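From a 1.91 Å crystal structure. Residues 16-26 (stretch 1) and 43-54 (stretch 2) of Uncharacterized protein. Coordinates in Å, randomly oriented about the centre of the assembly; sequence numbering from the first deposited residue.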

# COMPACT_ATOMS: atom_id res chain seq x y z
N GLU A 16 -7.40 -49.56 18.10
CA GLU A 16 -7.36 -48.19 17.57
C GLU A 16 -7.68 -47.09 18.58
O GLU A 16 -8.19 -47.35 19.68
CB GLU A 16 -8.20 -48.02 16.33
CG GLU A 16 -9.61 -48.49 16.42
CD GLU A 16 -10.24 -48.36 15.06
OE1 GLU A 16 -10.75 -47.27 14.74
OE2 GLU A 16 -10.16 -49.34 14.29
N LEU A 17 -7.27 -45.88 18.20
CA LEU A 17 -7.40 -44.68 19.00
C LEU A 17 -8.63 -44.01 18.49
O LEU A 17 -8.64 -43.53 17.38
CB LEU A 17 -6.19 -43.77 18.79
CG LEU A 17 -6.11 -42.46 19.56
CD1 LEU A 17 -6.09 -42.77 21.05
CD2 LEU A 17 -4.86 -41.72 19.09
N LEU A 18 -9.66 -43.96 19.33
CA LEU A 18 -10.97 -43.37 18.98
C LEU A 18 -11.03 -41.84 19.25
O LEU A 18 -11.70 -41.10 18.53
CB LEU A 18 -12.06 -44.15 19.74
CG LEU A 18 -12.04 -45.67 19.58
CD1 LEU A 18 -13.02 -46.37 20.52
CD2 LEU A 18 -12.35 -46.01 18.13
N SER A 19 -10.34 -41.35 20.29
CA SER A 19 -10.26 -39.90 20.54
C SER A 19 -9.07 -39.61 21.45
O SER A 19 -8.61 -40.49 22.15
CB SER A 19 -11.55 -39.33 21.17
OG SER A 19 -11.71 -39.79 22.50
N ILE A 20 -8.58 -38.39 21.40
CA ILE A 20 -7.40 -38.02 22.18
C ILE A 20 -7.45 -36.50 22.47
O ILE A 20 -7.94 -35.70 21.67
CB ILE A 20 -6.10 -38.46 21.44
CG1 ILE A 20 -4.87 -38.37 22.38
CG2 ILE A 20 -5.97 -37.73 20.10
CD1 ILE A 20 -3.61 -39.05 21.89
N LYS A 21 -7.01 -36.15 23.67
CA LYS A 21 -6.86 -34.77 24.09
C LYS A 21 -5.60 -34.59 24.89
O LYS A 21 -5.17 -35.53 25.60
CB LYS A 21 -8.06 -34.22 24.86
CG LYS A 21 -9.02 -35.20 25.48
CD LYS A 21 -10.05 -34.46 26.35
CE LYS A 21 -11.30 -35.28 26.62
NZ LYS A 21 -12.19 -34.69 27.68
N ILE A 22 -5.02 -33.41 24.74
CA ILE A 22 -3.95 -32.92 25.61
C ILE A 22 -4.66 -32.16 26.73
O ILE A 22 -5.51 -31.31 26.47
CB ILE A 22 -2.96 -32.02 24.86
CG1 ILE A 22 -2.12 -32.84 23.87
CG2 ILE A 22 -2.05 -31.24 25.82
CD1 ILE A 22 -1.49 -31.97 22.81
N LEU A 23 -4.37 -32.48 27.97
CA LEU A 23 -5.09 -31.88 29.11
C LEU A 23 -4.40 -30.64 29.68
O LEU A 23 -5.03 -29.84 30.38
CB LEU A 23 -5.26 -32.94 30.20
CG LEU A 23 -5.96 -34.25 29.85
CD1 LEU A 23 -5.77 -35.19 31.06
CD2 LEU A 23 -7.45 -34.03 29.54
N ASN A 24 -3.13 -30.41 29.34
CA ASN A 24 -2.35 -29.37 30.03
C ASN A 24 -1.56 -28.41 29.11
O ASN A 24 -0.40 -28.12 29.37
CB ASN A 24 -1.46 -30.02 31.10
CG ASN A 24 -0.39 -30.93 30.53
OD1 ASN A 24 -0.49 -31.39 29.40
ND2 ASN A 24 0.62 -31.24 31.35
N ALA A 25 -2.23 -27.91 28.08
CA ALA A 25 -1.66 -26.89 27.16
C ALA A 25 -1.78 -25.53 27.83
O ALA A 25 -2.38 -25.40 28.89
CB ALA A 25 -2.38 -26.91 25.80
N GLY A 26 -1.15 -24.53 27.23
CA GLY A 26 -1.18 -23.15 27.69
C GLY A 26 -0.16 -22.82 28.73
O GLY A 26 0.41 -23.72 29.35
N THR A 43 -2.18 -40.79 11.80
CA THR A 43 -1.63 -39.53 12.31
C THR A 43 -2.59 -38.90 13.30
O THR A 43 -3.80 -39.19 13.31
CB THR A 43 -1.38 -38.51 11.16
OG1 THR A 43 -2.64 -38.17 10.58
CG2 THR A 43 -0.45 -39.10 10.07
N ILE A 44 -2.02 -38.07 14.16
CA ILE A 44 -2.77 -37.32 15.13
C ILE A 44 -2.27 -35.88 15.05
O ILE A 44 -1.06 -35.64 15.08
CB ILE A 44 -2.59 -37.83 16.58
CG1 ILE A 44 -2.93 -39.35 16.72
CG2 ILE A 44 -3.44 -36.99 17.54
CD1 ILE A 44 -2.35 -40.03 17.97
N ASN A 45 -3.20 -34.94 14.92
CA ASN A 45 -2.90 -33.50 14.96
C ASN A 45 -3.74 -32.77 16.00
O ASN A 45 -4.76 -33.27 16.46
CB ASN A 45 -3.08 -32.84 13.57
CG ASN A 45 -1.98 -33.22 12.63
OD1 ASN A 45 -0.93 -32.60 12.66
ND2 ASN A 45 -2.15 -34.33 11.92
N PHE A 46 -3.26 -31.60 16.37
CA PHE A 46 -3.93 -30.70 17.30
C PHE A 46 -3.85 -29.29 16.77
O PHE A 46 -2.94 -28.97 16.02
CB PHE A 46 -3.20 -30.71 18.66
CG PHE A 46 -3.20 -32.04 19.34
CD1 PHE A 46 -2.20 -32.96 19.09
CD2 PHE A 46 -4.23 -32.37 20.22
CE1 PHE A 46 -2.20 -34.21 19.71
CE2 PHE A 46 -4.26 -33.62 20.82
CZ PHE A 46 -3.24 -34.53 20.58
N PRO A 47 -4.78 -28.43 17.20
CA PRO A 47 -4.55 -26.99 16.92
C PRO A 47 -3.21 -26.54 17.53
O PRO A 47 -2.67 -27.18 18.46
CB PRO A 47 -5.72 -26.29 17.59
CG PRO A 47 -6.57 -27.33 18.23
CD PRO A 47 -6.05 -28.69 17.88
N ARG A 48 -2.64 -25.49 16.97
CA ARG A 48 -1.35 -25.01 17.43
C ARG A 48 -1.49 -24.55 18.88
O ARG A 48 -2.49 -23.96 19.26
CB ARG A 48 -0.85 -23.87 16.54
CG ARG A 48 -0.58 -24.30 15.11
CD ARG A 48 -0.29 -23.13 14.18
NE ARG A 48 0.23 -23.64 12.91
CZ ARG A 48 1.50 -24.02 12.69
NH1 ARG A 48 2.45 -23.95 13.63
NH2 ARG A 48 1.83 -24.49 11.50
N LEU A 49 -0.49 -24.83 19.70
CA LEU A 49 -0.53 -24.52 21.12
C LEU A 49 0.26 -23.25 21.44
O LEU A 49 1.22 -22.88 20.72
CB LEU A 49 0.04 -25.70 21.93
CG LEU A 49 -0.59 -27.07 21.67
CD1 LEU A 49 0.01 -28.10 22.64
CD2 LEU A 49 -2.10 -26.99 21.82
N ASP A 50 -0.12 -22.61 22.54
CA ASP A 50 0.58 -21.42 23.00
C ASP A 50 2.03 -21.74 23.19
O ASP A 50 2.36 -22.78 23.74
CB ASP A 50 0.03 -20.90 24.32
CG ASP A 50 -1.42 -20.58 24.26
OD1 ASP A 50 -1.84 -20.14 23.18
OD2 ASP A 50 -2.12 -20.78 25.28
N VAL A 51 2.89 -20.83 22.73
CA VAL A 51 4.35 -20.98 22.82
C VAL A 51 4.84 -21.04 24.27
O VAL A 51 5.92 -21.55 24.50
CB VAL A 51 5.08 -19.85 22.04
CG1 VAL A 51 4.69 -19.87 20.56
CG2 VAL A 51 4.73 -18.49 22.63
N GLU A 52 4.03 -20.58 25.22
CA GLU A 52 4.34 -20.66 26.65
C GLU A 52 4.01 -22.03 27.30
O GLU A 52 4.23 -22.23 28.48
CB GLU A 52 3.61 -19.56 27.46
CG GLU A 52 3.80 -18.12 26.98
CD GLU A 52 2.79 -17.68 25.90
OE1 GLU A 52 2.09 -18.52 25.29
OE2 GLU A 52 2.72 -16.47 25.65
N THR A 53 3.48 -22.97 26.53
CA THR A 53 3.14 -24.30 27.03
C THR A 53 4.38 -25.05 27.44
O THR A 53 5.39 -24.97 26.75
CB THR A 53 2.47 -25.11 25.92
OG1 THR A 53 1.27 -24.43 25.50
CG2 THR A 53 2.17 -26.56 26.39
N ASP A 54 4.33 -25.76 28.56
CA ASP A 54 5.43 -26.65 28.98
C ASP A 54 5.25 -27.93 28.16
O ASP A 54 4.48 -28.85 28.51
CB ASP A 54 5.45 -26.89 30.50
CG ASP A 54 6.62 -27.76 30.95
OD1 ASP A 54 7.31 -28.36 30.11
OD2 ASP A 54 6.82 -27.87 32.17
O HOH W 1 1.77 -26.18 29.91

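Two segments can lie side by side mainly through side chains over most of their length and reserve polar bonding for one end, and this pair is a clear example. Where the strand that includes L17 and I20 faces the one that includes I44, the backbones stand well apart: the CA atoms of I20 and I44 are 8.5 Å from each other, too far for sheet pairing, and apolar side chains fill the gap.

T43 makes no contact, and the packing begins at I44. Its CD1 meets CD2 of L17 at 3.2 Å, a tight approach for two methyls, while its CG2 lies 3.7 Å from CG2 of I20. N45 points away, and F46 points toward stretch 1 again. Its ring receives I22 over one face: CD1 of I22 sits 3.6 Å from the centroid of the F46 ring and only 3° off the normal, the geometry of a CH-pi contact, in which a weakly polarised methyl meets the pi cloud. The backbone of K21 borders the edge of the same ring, with its CA 4.3 Å from CE2 of F46.

P47 and R48 stay clear of stretch 1. L49 resumes the apolar row, its CD1 4.2 Å from CD1 of I22 and its CD2 4.0 Å from CB of A25.

At D50 the chemistry changes. A type I turn from D50 to T53 is closed by T53 N donating to D50 O at 3.0 Å; T53 OG1 also donates to D50 O, at 2.6 Å. That hydroxyl in turn accepts from G26 N, with N to OG1 at 3.0 Å, the sole direct hydrogen bond between the stretches. Here the backbones close to 4.5 Å between the CA atoms of G26 and T53. Finally, a water donates to N24 O and G26 O and accepts from D54 N, extending the polar link to the end of stretch 2.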